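Local coordinates for Serine/threonine protein kinase (Mycobacterium tuberculosis, PDB 4ESQ) that probably phosphorylates proteins on serine and threonine as a membrane receptor kinase, the chain here being its extracellular sensor domain, at residues Ala6-Leu14 with Tyr67-Ser75; Gly52-Tyr62 with Arg157-Asp168. All coordinates share one frame; numbering follows the deposited sequence.

Contact 1 (Ala6-Leu14 with Tyr67-Ser75); sequences AEERLSALL and YTAINGLIS
Asn71 points from its strand toward the coil formed by Leu10, Ser11 and Leu14. Its CG lies anti to the backbone N (chi1 -162°), which carries the amide toward Ser11 and Leu14. The oxygen leads the approach: Asn71 OD1 sits 3.3 Å from Ser11 CA and 3.4 Å from Leu14 CD1, so it meets carbon on both. The side chains of Leu14 and Asn71 cross obliquely. Nearer the backbone, Asn71 CB meets Leu10 CB at 3.7 Å.

Leu14 uses one methyl for most of its contacts. CD1 reaches over the backbone of Gly72 and on to Leu73, where Leu14 CD1 lies 3.8 Å from Leu73 CG. Gly72 has no side chain, and Leu14 CD1 comes to 3.7 Å from Gly72 C. The contact thus lays the irregular, partly 3-10 coil of the N-terminal segment along strand 69-76, next to last in the antiparallel sheet of this PknH-like extracellular domain. Strand 84-92 pairs with the same strand, and its Gln88 also touches Leu14. Leu14 O accepts a hydrogen bond from Lys190 NZ of helix 179-192.

Toward the start of the strand, Leu10 CD1 rests 3.8 Å from Ala69 CB. Glu7 continues the row on the exposed side. Its chain is extended beyond CG, with chi2 178°, and runs past the Ala69 methyl, Glu7 CG to Ala69 CB being 3.7 Å. It then crosses Thr68 at about a right angle. The Glu7 carboxylate arrives there with Glu7 OE2 3.4 Å from Thr68 CB.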
ATOM      1  N   ALA A   6     -17.038  -4.197   9.939  1.00 12.84           N
ATOM      2  CA  ALA A   6     -17.962  -3.179   9.437  1.00 16.03           C
ATOM      3  C   ALA A   6     -17.217  -2.062   8.720  1.00 13.98           C
ATOM      4  O   ALA A   6     -16.124  -1.674   9.139  1.00 13.81           O
ATOM      5  CB  ALA A   6     -18.760  -2.596  10.585  1.00 14.38           C
ATOM      6  N   GLU A   7     -17.818  -1.537   7.658  1.00 15.12           N
ATOM      7  CA  GLU A   7     -17.222  -0.434   6.906  1.00 15.11           C
ATOM      8  C   GLU A   7     -16.858   0.705   7.831  1.00 13.25           C
ATOM      9  O   GLU A   7     -15.840   1.374   7.642  1.00 15.38           O
ATOM     10  CB  GLU A   7     -18.196   0.110   5.853  1.00 21.06           C
ATOM     11  CG  GLU A   7     -18.383  -0.748   4.616  1.00 18.63           C
ATOM     12  CD  GLU A   7     -19.411  -0.153   3.661  1.00 24.63           C
ATOM     13  OE1 GLU A   7     -19.524   1.094   3.597  1.00 24.91           O
ATOM     14  OE2 GLU A   7     -20.115  -0.936   2.985  1.00 28.73           O
ATOM     15  N   GLU A   8     -17.700   0.933   8.835  1.00 14.45           N
ATOM     16  CA  GLU A   8     -17.527   2.088   9.704  1.00 17.66           C
ATOM     17  C   GLU A   8     -16.380   1.927  10.699  1.00 14.72           C
ATOM     18  O   GLU A   8     -16.029   2.873  11.410  1.00 15.91           O
ATOM     19  CB  GLU A   8     -18.844   2.426  10.416  1.00 19.93           C
ATOM     20  CG  GLU A   8     -19.360   1.321  11.308  1.00 24.30           C
ATOM     21  CD  GLU A   8     -20.513   0.559  10.691  1.00 33.19           C
ATOM     22  OE1 GLU A   8     -20.511   0.331   9.457  1.00 25.01           O
ATOM     23  OE2 GLU A   8     -21.425   0.187  11.453  1.00 30.31           O
ATOM     24  N   ARG A   9     -15.772   0.744  10.724  1.00 14.17           N
ATOM     25  CA  ARG A   9     -14.672   0.472  11.646  1.00 13.19           C
ATOM     26  C   ARG A   9     -13.312   0.478  10.961  1.00 14.34           C
ATOM     27  O   ARG A   9     -12.301   0.211  11.603  1.00 14.76           O
ATOM     28  CB  ARG A   9     -14.883  -0.865  12.359  1.00 13.67           C
ATOM     29  CG  ARG A   9     -15.918  -0.808  13.497  1.00 16.99           C
ATOM     30  CD  ARG A   9     -15.387  -0.079  14.726  1.00 15.83           C
ATOM     31  NE  ARG A   9     -14.271  -0.806  15.333  1.00 17.97           N
ATOM     32  CZ  ARG A   9     -13.495  -0.329  16.302  1.00 20.54           C
ATOM     33  NH1 ARG A   9     -13.699   0.893  16.793  1.00 19.02           N
ATOM     34  NH2 ARG A   9     -12.504  -1.078  16.779  1.00 19.69           N
ATOM     35  N   LEU A  10     -13.286   0.792   9.666  1.00 12.47           N
ATOM     36  CA  LEU A  10     -12.042   0.750   8.913  1.00 14.05           C
ATOM     37  C   LEU A  10     -10.969   1.676   9.489  1.00 12.15           C
ATOM     38  O   LEU A  10      -9.816   1.273   9.605  1.00 13.31           O
ATOM     39  CB  LEU A  10     -12.277   1.059   7.431  1.00 13.70           C
ATOM     40  CG  LEU A  10     -12.951  -0.031   6.590  1.00 13.54           C
ATOM     41  CD1 LEU A  10     -13.177   0.449   5.143  1.00 12.99           C
ATOM     42  CD2 LEU A  10     -12.130  -1.306   6.595  1.00 12.57           C
ATOM     43  N   SER A  11     -11.346   2.894   9.873  1.00 12.92           N
ATOM     44  CA  SER A  11     -10.344   3.855  10.342  1.00 10.60           C
ATOM     45  C   SER A  11      -9.640   3.371  11.609  1.00 11.36           C
ATOM     46  O   SER A  11      -8.478   3.724  11.862  1.00 11.61           O
ATOM     47  CB  SER A  11     -10.952   5.245  10.558  1.00 14.41           C
ATOM     48  OG  SER A  11     -11.767   5.285  11.713  1.00 14.79           O
ATOM     49  N   ALA A  12     -10.340   2.559  12.394  1.00 12.35           N
ATOM     50  CA  ALA A  12      -9.778   2.022  13.636  1.00 15.92           C
ATOM     51  C   ALA A  12      -8.691   0.980  13.376  1.00 14.54           C
ATOM     52  O   ALA A  12      -7.987   0.574  14.306  1.00 15.07           O
ATOM     53  CB  ALA A  12     -10.878   1.433  14.506  1.00 15.81           C
ATOM     54  N   LEU A  13      -8.546   0.557  12.119  1.00 10.57           N
ATOM     55  CA  LEU A  13      -7.539  -0.453  11.756  1.00 11.50           C
ATOM     56  C   LEU A  13      -6.181   0.136  11.361  1.00 11.26           C
ATOM     57  O   LEU A  13      -5.166  -0.574  11.333  1.00 11.56           O
ATOM     58  CB  LEU A  13      -8.052  -1.340  10.617  1.00 11.92           C
ATOM     59  CG  LEU A  13      -9.424  -1.973  10.823  1.00 13.14           C
ATOM     60  CD1 LEU A  13      -9.822  -2.734   9.574  1.00 14.82           C
ATOM     61  CD2 LEU A  13      -9.424  -2.896  12.037  1.00 17.63           C
ATOM     62  N   LEU A  14      -6.149   1.424  11.049  1.00 10.78           N
ATOM     63  CA  LEU A  14      -4.906   2.049  10.630  1.00 10.37           C
ATOM     64  C   LEU A  14      -3.961   2.240  11.812  1.00 14.08           C
ATOM     65  O   LEU A  14      -4.375   2.178  12.974  1.00 14.27           O
ATOM     66  CB  LEU A  14      -5.176   3.383   9.927  1.00 12.25           C
ATOM     67  CG  LEU A  14      -6.057   3.295   8.675  1.00 10.86           C
ATOM     68  CD1 LEU A  14      -6.231   4.672   8.058  1.00  9.65           C
ATOM     69  CD2 LEU A  14      -5.489   2.317   7.646  1.00 12.07           C
ATOM     70  N   TYR A  67     -15.176  -4.133  -3.902  1.00 12.90           N
ATOM     71  CA  TYR A  67     -14.887  -3.461  -2.642  1.00 13.54           C
ATOM     72  C   TYR A  67     -16.045  -2.529  -2.279  1.00 17.39           C
ATOM     73  O   TYR A  67     -16.722  -1.999  -3.156  1.00 17.58           O
ATOM     74  CB  TYR A  67     -13.576  -2.677  -2.719  1.00 13.04           C
ATOM     75  CG  TYR A  67     -13.693  -1.337  -3.408  1.00 11.36           C
ATOM     76  CD1 TYR A  67     -13.551  -1.228  -4.786  1.00 14.54           C
ATOM     77  CD2 TYR A  67     -13.931  -0.177  -2.678  1.00 12.29           C
ATOM     78  CE1 TYR A  67     -13.662   0.002  -5.423  1.00 13.90           C
ATOM     79  CE2 TYR A  67     -14.041   1.061  -3.308  1.00 14.69           C
ATOM     80  CZ  TYR A  67     -13.909   1.136  -4.684  1.00 14.31           C
ATOM     81  OH  TYR A  67     -14.003   2.352  -5.333  1.00 16.23           O
ATOM     82  N   THR A  68     -16.268  -2.333  -0.988  1.00 12.47           N
ATOM     83  CA  THR A  68     -17.387  -1.506  -0.545  1.00 12.99           C
ATOM     84  C   THR A  68     -16.943  -0.184   0.070  1.00 16.64           C
ATOM     85  O   THR A  68     -17.701   0.796   0.076  1.00 14.64           O
ATOM     86  CB  THR A  68     -18.267  -2.274   0.442  1.00 19.93           C
ATOM     87  OG1 THR A  68     -17.482  -2.667   1.575  1.00 18.92           O
ATOM     88  CG2 THR A  68     -18.828  -3.522  -0.233  1.00 20.57           C
ATOM     89  N   ALA A  69     -15.719  -0.149   0.591  1.00 12.63           N
ATOM     90  CA  ALA A  69     -15.233   1.046   1.264  1.00 10.89           C
ATOM     91  C   ALA A  69     -13.721   1.001   1.401  1.00 11.24           C
ATOM     92  O   ALA A  69     -13.130  -0.067   1.432  1.00 11.38           O
ATOM     93  CB  ALA A  69     -15.885   1.194   2.634  1.00 13.00           C
ATOM     94  N   ILE A  70     -13.106   2.174   1.468  1.00 11.52           N
ATOM     95  CA  ILE A  70     -11.660   2.280   1.673  1.00  9.80           C
ATOM     96  C   ILE A  70     -11.377   3.379   2.693  1.00 12.24           C
ATOM     97  O   ILE A  70     -12.027   4.432   2.690  1.00 11.67           O
ATOM     98  CB  ILE A  70     -10.913   2.541   0.322  1.00 10.48           C
ATOM     99  CG1 ILE A  70      -9.404   2.772   0.524  1.00 12.58           C
ATOM    100  CG2 ILE A  70     -11.550   3.703  -0.435  1.00 12.75           C
ATOM    101  CD1 ILE A  70      -9.001   4.244   0.752  1.00 14.28           C
ATOM    102  N   ASN A  71     -10.425   3.127   3.586  1.00 12.12           N
ATOM    103  CA  ASN A  71      -9.973   4.160   4.507  1.00 12.57           C
ATOM    104  C   ASN A  71      -8.458   4.169   4.570  1.00 12.72           C
ATOM    105  O   ASN A  71      -7.831   3.125   4.772  1.00 12.65           O
ATOM    106  CB  ASN A  71     -10.571   3.958   5.906  1.00 12.68           C
ATOM    107  CG  ASN A  71     -10.495   5.216   6.771  1.00 12.13           C
ATOM    108  OD1 ASN A  71      -9.539   5.416   7.522  1.00 15.42           O
ATOM    109  ND2 ASN A  71     -11.519   6.064   6.677  1.00 11.00           N
ATOM    110  N   GLY A  72      -7.863   5.342   4.382  1.00 11.45           N
ATOM    111  CA  GLY A  72      -6.412   5.429   4.371  1.00 10.67           C
ATOM    112  C   GLY A  72      -5.848   6.713   4.946  1.00 12.49           C
ATOM    113  O   GLY A  72      -6.584   7.660   5.229  1.00 11.24           O
ATOM    114  N   LEU A  73      -4.527   6.734   5.091  1.00 12.55           N
ATOM    115  CA  LEU A  73      -3.798   7.906   5.579  1.00 12.54           C
ATOM    116  C   LEU A  73      -2.422   7.977   4.941  1.00 14.22           C
ATOM    117  O   LEU A  73      -1.747   6.956   4.769  1.00 12.92           O
ATOM    118  CB  LEU A  73      -3.613   7.823   7.095  1.00 12.86           C
ATOM    119  CG  LEU A  73      -4.780   8.142   8.025  1.00 20.16           C
ATOM    120  CD1 LEU A  73      -4.381   7.820   9.470  1.00 17.25           C
ATOM    121  CD2 LEU A  73      -5.210   9.614   7.883  1.00 14.72           C
ATOM    122  N   ILE A  74      -1.990   9.187   4.614  1.00 11.63           N
ATOM    123  CA  ILE A  74      -0.634   9.393   4.136  1.00 12.82           C
ATOM    124  C   ILE A  74       0.099  10.207   5.184  1.00 14.05           C
ATOM    125  O   ILE A  74      -0.411  11.231   5.632  1.00 11.30           O
ATOM    126  CB  ILE A  74      -0.631  10.121   2.790  1.00 11.26           C
ATOM    127  CG1 ILE A  74      -1.105   9.154   1.701  1.00 14.15           C
ATOM    128  CG2 ILE A  74       0.759  10.632   2.480  1.00 11.49           C
ATOM    129  CD1 ILE A  74      -1.396   9.803   0.378  1.00 16.68           C
ATOM    130  N   SER A  75       1.276   9.733   5.593  1.00 12.42           N
ATOM    131  CA  SER A  75       2.070  10.409   6.628  1.00 13.55           C
ATOM    132  C   SER A  75       3.504  10.663   6.195  1.00 13.50           C
ATOM    133  O   SER A  75       4.104   9.842   5.508  1.00 12.85           O
ATOM    134  CB  SER A  75       2.110   9.572   7.897  1.00 13.12           C
ATOM    135  OG  SER A  75       0.804   9.330   8.368  1.00 13.54           O
TER

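Contact 2 (Gly52-Tyr62 with Arg157-Asp168); sequences GALYTSQDPVY and RAMSVANNVVVD
Arg157 reaches the short helix 51-54 and grips Gly52 O side-on. Arg157 NH2 donates to Gly52 O at 2.8 Å and Arg157 NE to the same oxygen at 3.1 Å. The chain bends at chi2 and chi3 (-78° and -76°), which folds the guanidinium against the backbone of Gly52-Thr56. Thr56 CG2 lies over one face of it, offset toward the rim. End-on, NH1 and NH2 both bond Asp168 OD1 in a salt bridge, with NH2 on the syn lone pair. Asp168 OD2 is gripped from opposite faces of the carboxylate plane: Ser57 N donates at 3.2 Å, and Tyr62 OH at 2.7 Å. The tyrosine ring and the carboxylate are 49° apart.

Packing is looser beside this knot. Tyr62 OH only grazes Val166 CG1, at 3.9 Å, and Met159 CE. The hairpin 154-173 then runs away from the helical segment to its type II' turn at Ala162-Val165. Even this looser side is buried: from helix 96-111, Phe102 touches Met159 and Trp110 touches Arg157.

Four hydrogen bonds converge on the buried Asp168 carboxylate, two of them from Arg157. The arginine's charge would probably favour its ionised form, and the four bonds fix its rotation.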
ATOM      1  N   GLY A  52      -0.740  -1.033  -9.708  1.00 12.40           N
ATOM      2  CA  GLY A  52      -0.983  -1.480  -8.346  1.00 11.56           C
ATOM      3  C   GLY A  52       0.293  -1.879  -7.632  1.00 14.81           C
ATOM      4  O   GLY A  52       0.372  -1.834  -6.399  1.00 14.96           O
ATOM      5  N   ALA A  53       1.305  -2.272  -8.400  1.00 12.81           N
ATOM      6  CA  ALA A  53       2.577  -2.658  -7.807  1.00 10.24           C
ATOM      7  C   ALA A  53       3.356  -1.431  -7.347  1.00 14.15           C
ATOM      8  O   ALA A  53       4.295  -1.546  -6.565  1.00 20.70           O
ATOM      9  CB  ALA A  53       3.395  -3.478  -8.786  1.00 13.67           C
ATOM     10  N   LEU A  54       2.971  -0.256  -7.840  1.00 11.91           N
ATOM     11  CA  LEU A  54       3.612   0.999  -7.437  1.00 14.29           C
ATOM     12  C   LEU A  54       2.876   1.740  -6.323  1.00 15.20           C
ATOM     13  O   LEU A  54       3.510   2.335  -5.442  1.00 13.28           O
ATOM     14  CB  LEU A  54       3.712   1.953  -8.631  1.00 12.42           C
ATOM     15  CG  LEU A  54       4.695   1.509  -9.717  1.00 13.02           C
ATOM     16  CD1 LEU A  54       4.460   2.248 -11.021  1.00 16.39           C
ATOM     17  CD2 LEU A  54       6.125   1.678  -9.231  1.00 16.17           C
ATOM     18  N   TYR A  55       1.549   1.742  -6.391  1.00 11.08           N
ATOM     19  CA  TYR A  55       0.727   2.598  -5.534  1.00 10.86           C
ATOM     20  C   TYR A  55      -0.454   1.861  -4.903  1.00 14.12           C
ATOM     21  O   TYR A  55      -1.037   0.960  -5.515  1.00 14.20           O
ATOM     22  CB  TYR A  55       0.159   3.760  -6.353  1.00  9.78           C
ATOM     23  CG  TYR A  55       1.171   4.502  -7.199  1.00 12.83           C
ATOM     24  CD1 TYR A  55       2.270   5.121  -6.613  1.00 14.99           C
ATOM     25  CD2 TYR A  55       1.023   4.592  -8.580  1.00 15.32           C
ATOM     26  CE1 TYR A  55       3.199   5.813  -7.381  1.00 13.53           C
ATOM     27  CE2 TYR A  55       1.953   5.283  -9.361  1.00 17.15           C
ATOM     28  CZ  TYR A  55       3.034   5.891  -8.750  1.00 24.48           C
ATOM     29  OH  TYR A  55       3.964   6.570  -9.503  1.00 28.21           O
ATOM     30  N   THR A  56      -0.812   2.251  -3.681  0.50 12.35           N
ATOM     31  CA  THR A  56      -1.988   1.691  -3.027  0.50 12.48           C
ATOM     32  C   THR A  56      -3.240   2.408  -3.500  0.50 12.95           C
ATOM     33  O   THR A  56      -3.162   3.488  -4.090  0.50 13.08           O
ATOM     34  CB  THR A  56      -1.932   1.868  -1.497  0.50 14.91           C
ATOM     35  OG1 THR A  56      -2.409   3.174  -1.147  0.50 19.34           O
ATOM     36  CG2 THR A  56      -0.522   1.713  -0.993  0.50 14.94           C
ATOM     37  N   SER A  57      -4.391   1.791  -3.242  1.00 11.10           N
ATOM     38  CA  SER A  57      -5.684   2.460  -3.393  1.00 11.70           C
ATOM     39  C   SER A  57      -5.962   3.098  -4.753  1.00 12.55           C
ATOM     40  O   SER A  57      -6.593   4.149  -4.824  1.00 14.08           O
ATOM     41  CB  SER A  57      -5.835   3.545  -2.315  1.00 13.66           C
ATOM     42  OG  SER A  57      -5.329   3.124  -1.056  1.00 16.21           O
ATOM     43  N   GLN A  58      -5.521   2.463  -5.829  1.00 11.32           N
ATOM     44  CA  GLN A  58      -5.701   3.044  -7.152  1.00 12.13           C
ATOM     45  C   GLN A  58      -7.034   2.645  -7.770  1.00 15.74           C
ATOM     46  O   GLN A  58      -7.380   1.462  -7.817  1.00 12.16           O
ATOM     47  CB  GLN A  58      -4.558   2.619  -8.079  1.00 10.35           C
ATOM     48  CG  GLN A  58      -3.192   3.113  -7.616  1.00 11.59           C
ATOM     49  CD  GLN A  58      -3.080   4.623  -7.699  1.00 14.69           C
ATOM     50  OE1 GLN A  58      -2.971   5.184  -8.791  1.00 13.86           O
ATOM     51  NE2 GLN A  58      -3.136   5.291  -6.549  1.00 12.85           N
ATOM     52  N   ASP A  59      -7.779   3.630  -8.265  1.00 11.30           N
ATOM     53  CA  ASP A  59      -9.079   3.338  -8.862  1.00 14.41           C
ATOM     54  C   ASP A  59      -9.051   2.269  -9.972  1.00 13.97           C
ATOM     55  O   ASP A  59      -9.855   1.337  -9.928  1.00 14.85           O
ATOM     56  CB  ASP A  59      -9.758   4.618  -9.354  1.00 12.08           C
ATOM     57  CG  ASP A  59     -11.165   4.363  -9.854  1.00 21.42           C
ATOM     58  OD1 ASP A  59     -12.060   4.132  -9.016  1.00 26.03           O
ATOM     59  OD2 ASP A  59     -11.367   4.378 -11.085  1.00 29.13           O
ATOM     60  N   PRO A  60      -8.148   2.398 -10.965  1.00 13.86           N
ATOM     61  CA  PRO A  60      -8.123   1.425 -12.071  1.00 14.04           C
ATOM     62  C   PRO A  60      -7.807   0.005 -11.601  1.00 18.71           C
ATOM     63  O   PRO A  60      -8.146  -0.984 -12.253  1.00 14.81           O
ATOM     64  CB  PRO A  60      -6.993   1.943 -12.968  1.00 19.13           C
ATOM     65  CG  PRO A  60      -6.921   3.397 -12.680  1.00 22.54           C
ATOM     66  CD  PRO A  60      -7.224   3.520 -11.208  1.00 15.95           C
ATOM     67  N   VAL A  61      -7.155  -0.085 -10.454  1.00 10.83           N
ATOM     68  CA  VAL A  61      -6.776  -1.368  -9.891  1.00 13.97           C
ATOM     69  C   VAL A  61      -7.950  -2.009  -9.144  1.00 14.35           C
ATOM     70  O   VAL A  61      -8.195  -3.207  -9.276  1.00 12.85           O
ATOM     71  CB  VAL A  61      -5.569  -1.203  -8.957  1.00 11.82           C
ATOM     72  CG1 VAL A  61      -5.207  -2.537  -8.297  1.00 17.96           C
ATOM     73  CG2 VAL A  61      -4.377  -0.618  -9.738  1.00 14.10           C
ATOM     74  N   TYR A  62      -8.677  -1.208  -8.369  1.00 11.60           N
ATOM     75  CA  TYR A  62      -9.769  -1.737  -7.543  1.00 10.63           C
ATOM     76  C   TYR A  62     -11.134  -1.748  -8.231  1.00 13.49           C
ATOM     77  O   TYR A  62     -12.082  -2.382  -7.748  1.00 13.80           O
ATOM     78  CB  TYR A  62      -9.878  -0.937  -6.247  1.00 11.09           C
ATOM     79  CG  TYR A  62      -8.893  -1.340  -5.170  1.00 12.50           C
ATOM     80  CD1 TYR A  62      -9.231  -2.297  -4.224  1.00 11.25           C
ATOM     81  CD2 TYR A  62      -7.639  -0.739  -5.074  1.00 10.60           C
ATOM     82  CE1 TYR A  62      -8.352  -2.661  -3.224  1.00  9.26           C
ATOM     83  CE2 TYR A  62      -6.749  -1.109  -4.077  1.00 12.18           C
ATOM     84  CZ  TYR A  62      -7.126  -2.062  -3.148  1.00 11.38           C
ATOM     85  OH  TYR A  62      -6.260  -2.443  -2.159  1.00 12.30           O
ATOM     86  N   ARG A 157       6.088  -1.994  -1.185  1.00 12.47           N
ATOM     87  CA  ARG A 157       4.651  -2.237  -1.224  1.00 13.06           C
ATOM     88  C   ARG A 157       4.359  -3.497  -0.416  1.00 11.37           C
ATOM     89  O   ARG A 157       5.109  -4.476  -0.481  1.00 12.27           O
ATOM     90  CB  ARG A 157       4.174  -2.430  -2.670  1.00 13.12           C
ATOM     91  CG  ARG A 157       4.165  -1.154  -3.516  1.00 12.14           C
ATOM     92  CD  ARG A 157       2.967  -0.273  -3.201  1.00 16.35           C
ATOM     93  NE  ARG A 157       1.713  -0.759  -3.781  1.00 16.41           N
ATOM     94  CZ  ARG A 157       0.707  -1.274  -3.082  1.00 11.90           C
ATOM     95  NH1 ARG A 157       0.807  -1.403  -1.756  1.00 12.66           N
ATOM     96  NH2 ARG A 157      -0.401  -1.667  -3.703  1.00 11.31           N
ATOM     97  N   ALA A 158       3.279  -3.479   0.356  1.00 10.04           N
ATOM     98  CA  ALA A 158       2.835  -4.697   1.024  1.00 10.64           C
ATOM     99  C   ALA A 158       1.327  -4.784   0.929  1.00 10.19           C
ATOM    100  O   ALA A 158       0.626  -3.785   1.098  1.00 12.78           O
ATOM    101  CB  ALA A 158       3.267  -4.712   2.478  1.00 12.18           C
ATOM    102  N   MET A 159       0.829  -5.980   0.650  1.00  9.86           N
ATOM    103  CA  MET A 159      -0.608  -6.210   0.662  1.00  9.70           C
ATOM    104  C   MET A 159      -0.884  -7.496   1.404  1.00 12.38           C
ATOM    105  O   MET A 159      -0.160  -8.480   1.252  1.00 12.51           O
ATOM    106  CB  MET A 159      -1.169  -6.303  -0.761  1.00 10.84           C
ATOM    107  CG  MET A 159      -2.668  -6.591  -0.813  1.00 11.17           C
ATOM    108  SD  MET A 159      -3.319  -6.589  -2.501  1.00 14.62           S
ATOM    109  CE  MET A 159      -3.111  -4.863  -2.936  1.00 17.03           C
ATOM    110  N   SER A 160      -1.927  -7.476   2.217  1.00  9.96           N
ATOM    111  CA  SER A 160      -2.360  -8.686   2.901  1.00 11.67           C
ATOM    112  C   SER A 160      -3.875  -8.666   3.018  1.00 11.56           C
ATOM    113  O   SER A 160      -4.541  -7.717   2.581  1.00 10.73           O
ATOM    114  CB  SER A 160      -1.706  -8.799   4.282  1.00 14.11           C
ATOM    115  OG  SER A 160      -1.743 -10.145   4.766  1.00 14.38           O
ATOM    116  N   VAL A 161      -4.424  -9.723   3.602  1.00 11.85           N
ATOM    117  CA  VAL A 161      -5.857  -9.816   3.796  1.00 10.52           C
ATOM    118  C   VAL A 161      -6.105 -10.541   5.102  1.00 11.77           C
ATOM    119  O   VAL A 161      -5.393 -11.490   5.443  1.00 13.92           O
ATOM    120  CB  VAL A 161      -6.543 -10.555   2.633  1.00 12.27           C
ATOM    121  CG1 VAL A 161      -5.759 -11.811   2.263  1.00 15.58           C
ATOM    122  CG2 VAL A 161      -7.995 -10.893   2.975  1.00 14.57           C
ATOM    123  N   ALA A 162      -7.095 -10.061   5.841  1.00 13.30           N
ATOM    124  CA  ALA A 162      -7.582 -10.749   7.029  1.00 12.59           C
ATOM    125  C   ALA A 162      -9.086 -10.517   7.063  1.00 14.50           C
ATOM    126  O   ALA A 162      -9.546  -9.404   6.809  1.00 11.71           O
ATOM    127  CB  ALA A 162      -6.930 -10.201   8.270  1.00 13.64           C
ATOM    128  N   ASN A 163      -9.855 -11.561   7.357  1.00 14.20           N
ATOM    129  CA  ASN A 163     -11.308 -11.440   7.312  1.00 12.60           C
ATOM    130  C   ASN A 163     -11.707 -10.896   5.938  1.00 14.97           C
ATOM    131  O   ASN A 163     -11.221 -11.390   4.920  1.00 15.03           O
ATOM    132  CB  ASN A 163     -11.813 -10.533   8.443  1.00 13.24           C
ATOM    133  CG  ASN A 163     -13.237 -10.857   8.867  1.00 18.13           C
ATOM    134  OD1 ASN A 163     -14.003 -11.455   8.106  1.00 15.13           O
ATOM    135  ND2 ASN A 163     -13.604 -10.450  10.084  1.00 13.51           N
ATOM    136  N   ASN A 164     -12.582  -9.890   5.909  1.00 13.22           N
ATOM    137  CA  ASN A 164     -13.046  -9.303   4.653  1.00 15.22           C
ATOM    138  C   ASN A 164     -12.284  -8.032   4.285  1.00 13.56           C
ATOM    139  O   ASN A 164     -12.772  -7.221   3.490  1.00 12.68           O
ATOM    140  CB  ASN A 164     -14.534  -8.960   4.743  1.00 15.30           C
ATOM    141  CG  ASN A 164     -14.825  -7.966   5.846  1.00 15.94           C
ATOM    142  OD1 ASN A 164     -14.317  -8.094   6.959  1.00 15.63           O
ATOM    143  ND2 ASN A 164     -15.627  -6.955   5.537  1.00 13.60           N
ATOM    144  N   VAL A 165     -11.101  -7.852   4.865  1.00 11.38           N
ATOM    145  CA  VAL A 165     -10.380  -6.589   4.711  1.00 12.66           C
ATOM    146  C   VAL A 165      -9.040  -6.793   4.024  1.00 11.51           C
ATOM    147  O   VAL A 165      -8.251  -7.637   4.435  1.00 13.70           O
ATOM    148  CB  VAL A 165     -10.125  -5.915   6.079  1.00 11.56           C
ATOM    149  CG1 VAL A 165      -9.290  -4.630   5.921  1.00 13.01           C
ATOM    150  CG2 VAL A 165     -11.436  -5.619   6.773  1.00 12.61           C
ATOM    151  N   VAL A 166      -8.797  -6.020   2.971  1.00 10.69           N
ATOM    152  CA  VAL A 166      -7.492  -5.990   2.325  1.00 11.60           C
ATOM    153  C   VAL A 166      -6.649  -4.850   2.896  1.00 10.81           C
ATOM    154  O   VAL A 166      -7.132  -3.735   3.074  1.00 11.28           O
ATOM    155  CB  VAL A 166      -7.622  -5.822   0.803  1.00 12.10           C
ATOM    156  CG1 VAL A 166      -6.239  -5.532   0.186  1.00 12.18           C
ATOM    157  CG2 VAL A 166      -8.253  -7.071   0.187  1.00 12.57           C
ATOM    158  N   VAL A 167      -5.400  -5.152   3.206  1.00 11.13           N
ATOM    159  CA  VAL A 167      -4.486  -4.187   3.791  1.00  8.95           C
ATOM    160  C   VAL A 167      -3.519  -3.806   2.676  1.00  9.08           C
ATOM    161  O   VAL A 167      -2.924  -4.679   2.052  1.00 11.68           O
ATOM    162  CB  VAL A 167      -3.745  -4.825   4.968  1.00  9.81           C
ATOM    163  CG1 VAL A 167      -2.750  -3.850   5.587  1.00 11.53           C
ATOM    164  CG2 VAL A 167      -4.760  -5.283   6.004  1.00 12.12           C
ATOM    165  N   ASP A 168      -3.381  -2.509   2.409  1.00  9.21           N
ATOM    166  CA  ASP A 168      -2.657  -2.052   1.226  1.00 12.13           C
ATOM    167  C   ASP A 168      -1.723  -0.925   1.629  1.00 11.75           C
ATOM    168  O   ASP A 168      -2.185   0.173   1.937  1.00 12.03           O
ATOM    169  CB  ASP A 168      -3.674  -1.556   0.187  1.00 13.32           C
ATOM    170  CG  ASP A 168      -3.118  -1.509  -1.225  1.00 15.08           C
ATOM    171  OD1 ASP A 168      -1.927  -1.812  -1.414  1.00 15.78           O
ATOM    172  OD2 ASP A 168      -3.894  -1.163  -2.151  1.00 14.73           O
TER

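How the contacts relate
From the N terminus, the coil 6-14 comes first. Segment 52-62 of contact 2 follows, and then strand 69-76, which closes contact 1 and a loop holding helices 17-24, 51-54 and 59-62. The chain next passes through strand 84-92, helix 96-111 and three more strands. Contact 2 closes only at the hairpin 157-168, so the two loops cross. Contact 1 ties the N-terminal coil to strand 69-76; contact 2 ties the two short helices to the hairpin strands of the same sheet. The contacts meet where Tyr67 packs on the carbonyl of Tyr62, and where Leu13 touches Val165. Their centres are about 12 Å apart.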